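2-methyl-aconitate isomerase (Shewanella oneidensis, PDB 5K87) catalyses the cis-trans isomerization of 2-methyl-aconitate by base-catalysed proton abstraction in the 2-methylcitrate cycle II that degrades propionate. Local coordinates at residues S106-N111 with I181-P186; I330-A335 with W375-A380. The protein carries 1 engineered substitution. One frame throughout, in Å; residues are numbered along the deposited sequence. Where two conformers were deposited one is given.

Contact 1. Residues S106-N111 with I181-P186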
ATOM      1  N   SER A 106     -18.640   0.916 -12.834  1.00 14.46           N
ATOM      2  CA  SER A 106     -19.956   1.511 -12.600  1.00 14.31           C
ATOM      3  C   SER A 106     -19.938   2.908 -11.976  1.00 16.29           C
ATOM      4  O   SER A 106     -20.988   3.545 -11.874  1.00 15.91           O
ATOM      5  CB  SER A 106     -20.825   0.576 -11.747  1.00 16.59           C
ATOM      6  OG  SER A 106     -20.376   0.513 -10.407  1.00 16.27           O
ATOM      7  N   GLY A 107     -18.776   3.392 -11.557  1.00 13.87           N
ATOM      8  CA  GLY A 107     -18.729   4.661 -10.858  1.00 15.07           C
ATOM      9  C   GLY A 107     -17.578   5.564 -11.241  1.00 12.63           C
ATOM     10  O   GLY A 107     -16.640   5.167 -11.944  1.00 13.53           O
ATOM     11  N   ASN A 108     -17.650   6.793 -10.755  1.00 12.83           N
ATOM     12  CA  ASN A 108     -16.571   7.761 -10.871  1.00 13.33           C
ATOM     13  C   ASN A 108     -15.625   7.621  -9.677  1.00 13.09           C
ATOM     14  O   ASN A 108     -15.935   6.937  -8.694  1.00 13.04           O
ATOM     15  CB  ASN A 108     -17.207   9.161 -10.911  1.00 12.77           C
ATOM     16  CG  ASN A 108     -16.208  10.279 -11.081  1.00 13.36           C
ATOM     17  OD1 ASN A 108     -15.143  10.107 -11.674  1.00 13.26           O
ATOM     18  ND2 ASN A 108     -16.566  11.454 -10.580  1.00 14.02           N
ATOM     19  N   CYS A 109     -14.458   8.247  -9.789  1.00 13.03           N
ATOM     20  CA  CYS A 109     -13.606   8.496  -8.639  1.00 12.56           C
ATOM     21  C   CYS A 109     -13.418   9.998  -8.519  1.00 12.24           C
ATOM     22  O   CYS A 109     -12.835  10.636  -9.397  1.00 13.09           O
ATOM     23  CB  CYS A 109     -12.246   7.818  -8.768  1.00 12.09           C
ATOM     24  SG  CYS A 109     -11.219   8.184  -7.322  1.00 13.30           S
ATOM     25  N   GLY A 110     -13.924  10.574  -7.439  1.00 12.48           N
ATOM     26  CA  GLY A 110     -13.865  12.010  -7.252  1.00 12.42           C
ATOM     27  C   GLY A 110     -12.489  12.519  -6.894  1.00 12.52           C
ATOM     28  O   GLY A 110     -12.079  13.578  -7.370  1.00 13.37           O
ATOM     29  N   ASN A 111     -11.772  11.787  -6.050  1.00 11.34           N
ATOM     30  CA  ASN A 111     -10.438  12.214  -5.653  1.00 11.84           C
ATOM     31  C   ASN A 111      -9.476  12.293  -6.823  1.00 12.24           C
ATOM     32  O   ASN A 111      -8.623  13.180  -6.869  1.00 12.58           O
ATOM     33  CB  ASN A 111      -9.876  11.322  -4.558  1.00 11.43           C
ATOM     34  CG  ASN A 111     -10.311  11.774  -3.186  1.00 10.85           C
ATOM     35  OD1 ASN A 111      -9.977  12.881  -2.757  1.00 12.75           O
ATOM     36  ND2 ASN A 111     -11.072  10.938  -2.488  1.00 11.99           N
ATOM     37  N   ILE A 181     -12.453  21.694  -8.244  0.54 12.57           N
ATOM     38  CA  ILE A 181     -13.238  20.767  -9.051  0.54 13.09           C
ATOM     39  C   ILE A 181     -14.715  21.127  -8.985  0.54 13.65           C
ATOM     40  O   ILE A 181     -15.191  21.579  -7.946  0.54 13.30           O
ATOM     41  CB  ILE A 181     -13.082  19.324  -8.532  0.54 13.36           C
ATOM     42  CG1 ILE A 181     -11.606  18.969  -8.387  0.54 15.26           C
ATOM     43  CG2 ILE A 181     -13.784  18.338  -9.455  0.54 14.53           C
ATOM     44  CD1 ILE A 181     -10.858  19.010  -9.680  0.54 15.90           C
ATOM     45  N   GLU A 182     -15.437  20.935 -10.086  1.00 14.40           N
ATOM     46  CA  GLU A 182     -16.872  21.212 -10.102  1.00 15.14           C
ATOM     47  C   GLU A 182     -17.628  20.089 -10.786  1.00 17.15           C
ATOM     48  O   GLU A 182     -17.446  19.847 -11.988  1.00 19.57           O
ATOM     49  CB  GLU A 182     -17.163  22.502 -10.858  1.00 17.93           C
ATOM     50  CG  GLU A 182     -16.373  23.688 -10.357  1.00 17.75           C
ATOM     51  CD  GLU A 182     -16.659  24.944 -11.133  1.00 20.61           C
ATOM     52  OE1 GLU A 182     -15.965  25.952 -10.896  1.00 22.74           O
ATOM     53  OE2 GLU A 182     -17.585  24.922 -11.972  1.00 35.93           O
ATOM     54  N   PHE A 183     -18.507  19.443 -10.027  1.00 13.59           N
ATOM     55  CA  PHE A 183     -19.315  18.349 -10.526  1.00 12.91           C
ATOM     56  C   PHE A 183     -20.629  18.950 -10.992  1.00 13.12           C
ATOM     57  O   PHE A 183     -21.481  19.321 -10.167  1.00 14.24           O
ATOM     58  CB  PHE A 183     -19.562  17.335  -9.410  1.00 12.99           C
ATOM     59  CG  PHE A 183     -18.303  16.663  -8.906  1.00 12.75           C
ATOM     60  CD1 PHE A 183     -17.426  17.331  -8.058  1.00 13.52           C
ATOM     61  CD2 PHE A 183     -18.013  15.354  -9.260  1.00 14.33           C
ATOM     62  CE1 PHE A 183     -16.274  16.697  -7.583  1.00 14.75           C
ATOM     63  CE2 PHE A 183     -16.863  14.721  -8.795  1.00 15.08           C
ATOM     64  CZ  PHE A 183     -15.997  15.390  -7.957  1.00 14.35           C
ATOM     65  N   MET A 184     -20.798  19.072 -12.304  1.00 13.38           N
ATOM     66  CA  MET A 184     -21.990  19.713 -12.857  1.00 14.63           C
ATOM     67  C   MET A 184     -23.190  18.778 -12.822  1.00 15.54           C
ATOM     68  O   MET A 184     -23.067  17.579 -13.091  1.00 15.01           O
ATOM     69  CB  MET A 184     -21.733  20.143 -14.298  1.00 14.48           C
ATOM     70  CG  MET A 184     -20.529  21.048 -14.477  1.00 17.61           C
ATOM     71  SD  MET A 184     -20.556  22.545 -13.470  1.00 20.93           S
ATOM     72  CE  MET A 184     -22.023  23.356 -14.099  1.00 26.95           C
ATOM     73  N   ASN A 185     -24.355  19.337 -12.489  1.00 16.31           N
ATOM     74  CA  ASN A 185     -25.625  18.604 -12.538  1.00 15.95           C
ATOM     75  C   ASN A 185     -25.507  17.183 -11.972  1.00 16.41           C
ATOM     76  O   ASN A 185     -25.769  16.206 -12.674  1.00 16.62           O
ATOM     77  CB  ASN A 185     -26.140  18.574 -13.984  1.00 18.50           C
ATOM     78  CG  ASN A 185     -27.510  17.932 -14.115  1.00 27.85           C
ATOM     79  OD1 ASN A 185     -28.368  18.082 -13.244  1.00 30.65           O
ATOM     80  ND2 ASN A 185     -27.719  17.201 -15.208  1.00 29.75           N
ATOM     81  N   PRO A 186     -25.074  17.061 -10.705  1.00 14.71           N
ATOM     82  CA  PRO A 186     -24.699  15.737 -10.194  1.00 16.85           C
ATOM     83  C   PRO A 186     -25.853  14.749  -9.987  1.00 17.68           C
ATOM     84  O   PRO A 186     -25.586  13.549  -9.957  1.00 18.42           O
ATOM     85  CB  PRO A 186     -24.018  16.061  -8.857  1.00 18.00           C
ATOM     86  CG  PRO A 186     -24.614  17.363  -8.445  1.00 18.49           C
ATOM     87  CD  PRO A 186     -24.809  18.122  -9.717  1.00 15.91           C
TER

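Contact 2. Residues I330-A335 with W375-A380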
ATOM      1  N   ILE A 330     -22.766  14.038  -0.100  1.00 12.82           N
ATOM      2  CA  ILE A 330     -22.925  14.735   1.172  1.00 13.09           C
ATOM      3  C   ILE A 330     -23.336  16.184   0.943  1.00 13.32           C
ATOM      4  O   ILE A 330     -24.303  16.667   1.540  1.00 13.78           O
ATOM      5  CB  ILE A 330     -21.632  14.690   2.014  1.00 12.45           C
ATOM      6  CG1 ILE A 330     -21.348  13.263   2.469  1.00 12.40           C
ATOM      7  CG2 ILE A 330     -21.740  15.617   3.237  1.00 13.39           C
ATOM      8  CD1 ILE A 330     -19.912  13.042   2.917  1.00 12.56           C
ATOM      9  N   GLY A 331     -22.596  16.888   0.095  1.00 13.44           N
ATOM     10  CA  GLY A 331     -22.888  18.292  -0.156  1.00 13.02           C
ATOM     11  C   GLY A 331     -24.262  18.478  -0.776  1.00 14.39           C
ATOM     12  O   GLY A 331     -25.004  19.406  -0.416  1.00 15.11           O
ATOM     13  N   THR A 332     -24.606  17.609  -1.720  1.00 13.27           N
ATOM     14  CA  THR A 332     -25.910  17.656  -2.370  1.00 14.45           C
ATOM     15  C   THR A 332     -27.032  17.365  -1.375  1.00 13.78           C
ATOM     16  O   THR A 332     -28.021  18.114  -1.304  1.00 14.66           O
ATOM     17  CB  THR A 332     -25.972  16.671  -3.560  1.00 13.69           C
ATOM     18  OG1 THR A 332     -24.937  16.998  -4.499  1.00 15.07           O
ATOM     19  CG2 THR A 332     -27.325  16.733  -4.253  1.00 17.71           C
ATOM     20  N   ALA A 333     -26.898  16.300  -0.595  1.00 14.01           N
ATOM     21  CA  ALA A 333     -27.939  15.980   0.372  1.00 13.57           C
ATOM     22  C   ALA A 333     -28.065  17.081   1.415  1.00 14.46           C
ATOM     23  O   ALA A 333     -29.177  17.404   1.871  1.00 15.08           O
ATOM     24  CB  ALA A 333     -27.663  14.641   1.050  1.00 14.20           C
ATOM     25  N   ALA A 334     -26.937  17.648   1.823  1.00 14.13           N
ATOM     26  CA  ALA A 334     -26.955  18.697   2.833  1.00 14.01           C
ATOM     27  C   ALA A 334     -27.715  19.926   2.347  1.00 15.43           C
ATOM     28  O   ALA A 334     -28.279  20.669   3.161  1.00 16.71           O
ATOM     29  CB  ALA A 334     -25.554  19.081   3.242  1.00 15.27           C
ATOM     30  N   ALA A 335     -27.735  20.138   1.034  1.00 14.29           N
ATOM     31  CA  ALA A 335     -28.395  21.301   0.441  1.00 16.11           C
ATOM     32  C   ALA A 335     -29.905  21.117   0.277  1.00 17.12           C
ATOM     33  O   ALA A 335     -30.622  22.062  -0.077  1.00 18.32           O
ATOM     34  CB  ALA A 335     -27.766  21.623  -0.907  1.00 15.70           C
ATOM     35  N   TRP A 375     -36.526  20.610  -6.327  1.00 25.37           N
ATOM     36  CA  TRP A 375     -35.108  20.913  -6.217  1.00 25.86           C
ATOM     37  C   TRP A 375     -34.312  20.505  -7.439  1.00 26.27           C
ATOM     38  O   TRP A 375     -34.491  19.414  -7.980  1.00 27.68           O
ATOM     39  CB  TRP A 375     -34.509  20.222  -5.003  1.00 24.95           C
ATOM     40  CG  TRP A 375     -34.905  20.844  -3.736  1.00 22.95           C
ATOM     41  CD1 TRP A 375     -35.675  20.291  -2.760  1.00 25.94           C
ATOM     42  CD2 TRP A 375     -34.565  22.158  -3.288  1.00 21.24           C
ATOM     43  NE1 TRP A 375     -35.829  21.175  -1.727  1.00 22.22           N
ATOM     44  CE2 TRP A 375     -35.163  22.332  -2.026  1.00 23.36           C
ATOM     45  CE3 TRP A 375     -33.817  23.206  -3.833  1.00 21.83           C
ATOM     46  CZ2 TRP A 375     -35.030  23.506  -1.296  1.00 19.53           C
ATOM     47  CZ3 TRP A 375     -33.685  24.372  -3.110  1.00 23.55           C
ATOM     48  CH2 TRP A 375     -34.294  24.516  -1.852  1.00 21.46           C
ATOM     49  N   THR A 376     -33.429  21.398  -7.861  1.00 25.34           N
ATOM     50  CA  THR A 376     -32.401  21.062  -8.827  1.00 23.34           C
ATOM     51  C   THR A 376     -31.065  21.441  -8.208  1.00 21.74           C
ATOM     52  O   THR A 376     -30.961  22.433  -7.479  1.00 24.69           O
ATOM     53  CB  THR A 376     -32.571  21.838 -10.133  1.00 23.17           C
ATOM     54  OG1 THR A 376     -32.374  23.232  -9.881  1.00 27.22           O
ATOM     55  CG2 THR A 376     -33.961  21.617 -10.713  1.00 29.38           C
ATOM     56  N   VAL A 377     -30.041  20.641  -8.479  1.00 19.34           N
ATOM     57  CA  VAL A 377     -28.698  20.973  -8.029  1.00 17.97           C
ATOM     58  C   VAL A 377     -27.814  21.251  -9.230  1.00 17.30           C
ATOM     59  O   VAL A 377     -27.533  20.369 -10.040  1.00 19.23           O
ATOM     60  CB  VAL A 377     -28.090  19.884  -7.135  1.00 20.18           C
ATOM     61  CG1 VAL A 377     -26.666  20.259  -6.751  1.00 21.22           C
ATOM     62  CG2 VAL A 377     -28.941  19.707  -5.888  1.00 28.49           C
ATOM     63  N   ILE A 378     -27.400  22.499  -9.349  1.00 15.20           N
ATOM     64  CA  ILE A 378     -26.665  22.962 -10.510  1.00 16.12           C
ATOM     65  C   ILE A 378     -25.252  22.379 -10.559  1.00 16.15           C
ATOM     66  O   ILE A 378     -24.771  21.972 -11.620  1.00 15.99           O
ATOM     67  CB  ILE A 378     -26.605  24.499 -10.511  1.00 20.35           C
ATOM     68  CG1 ILE A 378     -28.018  25.074 -10.660  1.00 24.01           C
ATOM     69  CG2 ILE A 378     -25.694  25.006 -11.616  1.00 21.85           C
ATOM     70  CD1 ILE A 378     -28.085  26.580 -10.565  1.00 32.81           C
ATOM     71  N   LYS A 379     -24.597  22.352  -9.406  1.00 14.63           N
ATOM     72  CA  LYS A 379     -23.231  21.860  -9.322  1.00 15.12           C
ATOM     73  C   LYS A 379     -22.857  21.636  -7.874  1.00 16.06           C
ATOM     74  O   LYS A 379     -23.473  22.198  -6.955  1.00 16.58           O
ATOM     75  CB  LYS A 379     -22.249  22.846  -9.960  1.00 17.76           C
ATOM     76  CG  LYS A 379     -22.155  24.170  -9.228  1.00 21.03           C
ATOM     77  CD  LYS A 379     -20.966  25.004  -9.700  1.00 26.04           C
ATOM     78  CE  LYS A 379     -21.188  25.574 -11.088  1.00 32.21           C
ATOM     79  NZ  LYS A 379     -20.075  26.487 -11.494  1.00 31.52           N
ATOM     80  N   ALA A 380     -21.852  20.792  -7.678  1.00 14.44           N
ATOM     81  CA  ALA A 380     -21.200  20.633  -6.390  1.00 14.22           C
ATOM     82  C   ALA A 380     -19.719  20.910  -6.581  1.00 13.19           C
ATOM     83  O   ALA A 380     -19.129  20.513  -7.591  1.00 15.86           O
ATOM     84  CB  ALA A 380     -21.413  19.241  -5.849  1.00 15.13           C
TER

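Contact 1. Residues S106-N111 with I181-P186
Asn108 and Phe183 make the closest approach between the active-site loop 106-111 and strand 179-184: Asn108 ND2 lies 3.7 Å from Phe183 CE2. The nitrogen arrives at the ring edge, in the plane of the ring, while the amide as a whole is turned 57° from that plane, so the two flat groups do not stack. With its CG anti to the backbone N (chi1 -178°), Asn108 extends from the loop toward the strand, where its side chain also touches Tyr91, Ile150 and Thr325. Cys109, inferred to be a proton donor or acceptor in catalysis, points the other way, its SG lying well clear of the phenylalanine; its carbonyl oxygen accepts a hydrogen bond from Tyr91 OH. At Gly110 the loop returns to the ring, and Gly110 CA comes 4.1 Å from Phe183 CZ, again near the ring plane. The amides of Gly110 and Asn111 both turn to the bound malonate, each giving it a hydrogen bond, and the side chain of the substrate-binding Asn111 is held by Thr23 N, Arg384 NH2 and Met322 O. Phe183 also packs on Ile150, Val328 and Met382. Because N-H and ring C-H edges are both weakly positive, the Asn108 approach probably gains little electrostatically: this is van der Waals packing next to the backbone amides that bind the anion, with no hydrogen bond crossing it.

Contact 2. Residues I330-A335 with W375-A380
Trp375 presents the one flat side chain here, and it approaches Ala335 only loosely: Ala335 O is nearly equidistant from all six atoms of the indole's benzene ring, the extremes being 4.8 Å from Ala335 O to Trp375 CH2 and 5.1 Å from Ala335 O to Trp375 CD2. That evenness places the oxygen over the ring, too far for a bond. The motif is a helix laid on a sheet, 324-334 against the strand 374-391, consistent with the DAP epimerase-like fold of this family. Ile336, Pro337, Ala368 and Gln370 also pack against the indole. The strand carries a classic beta bulge: Ile378 adopts helical backbone angles (phi -70°, psi -43°), and both Ile378 and Lys379 make backbone hydrogen bonds with Gln367. As a result Val377 and Ala380, three residues apart, both direct their CB atoms at the helix, where regular alternation would have sent them to opposite sides. Methyl against methyl, Thr332 CG2 lies 3.8 Å from Val377 CG2. The rotation of Thr332 explains this: with OG1 beside its own backbone N (chi1 -58°), the hydroxyl hydrogen-bonds to Val328 O one turn earlier in the helix and the methyl is left to face the strand. The polar atom is thereby satisfied within a buried, apolar interface, which Met197 and Ala222 extend around the threonine. Having used the helix carbonyl, Thr332 OG1 meets the strand just by packing, 4.4 Å from Ala380 CB.

Contacts 1 and 2 share a sheet, since strand 179-184 runs antiparallel beside 374-391. Their centres are 13 Å apart, yet the strand segments join directly: Phe183 N to Ala380 O measures 2.7 Å and Asn185 N to Ile378 O 2.8 Å, both probable hydrogen bonds. Pro186 links the two interfaces further by packing on Val377 and Thr332, with Pro186 CD 3.5 Å from Val377 O. Helix 324-334 serves both, touching Phe183 through Val328, and its first residue, the substrate-binding Gly324, is about 4 Å from Gly110. Distance from the ligand separates them: Gly110 lies about 4 Å from malonate, whereas the side chain of Ala380 lies about 13 Å from it.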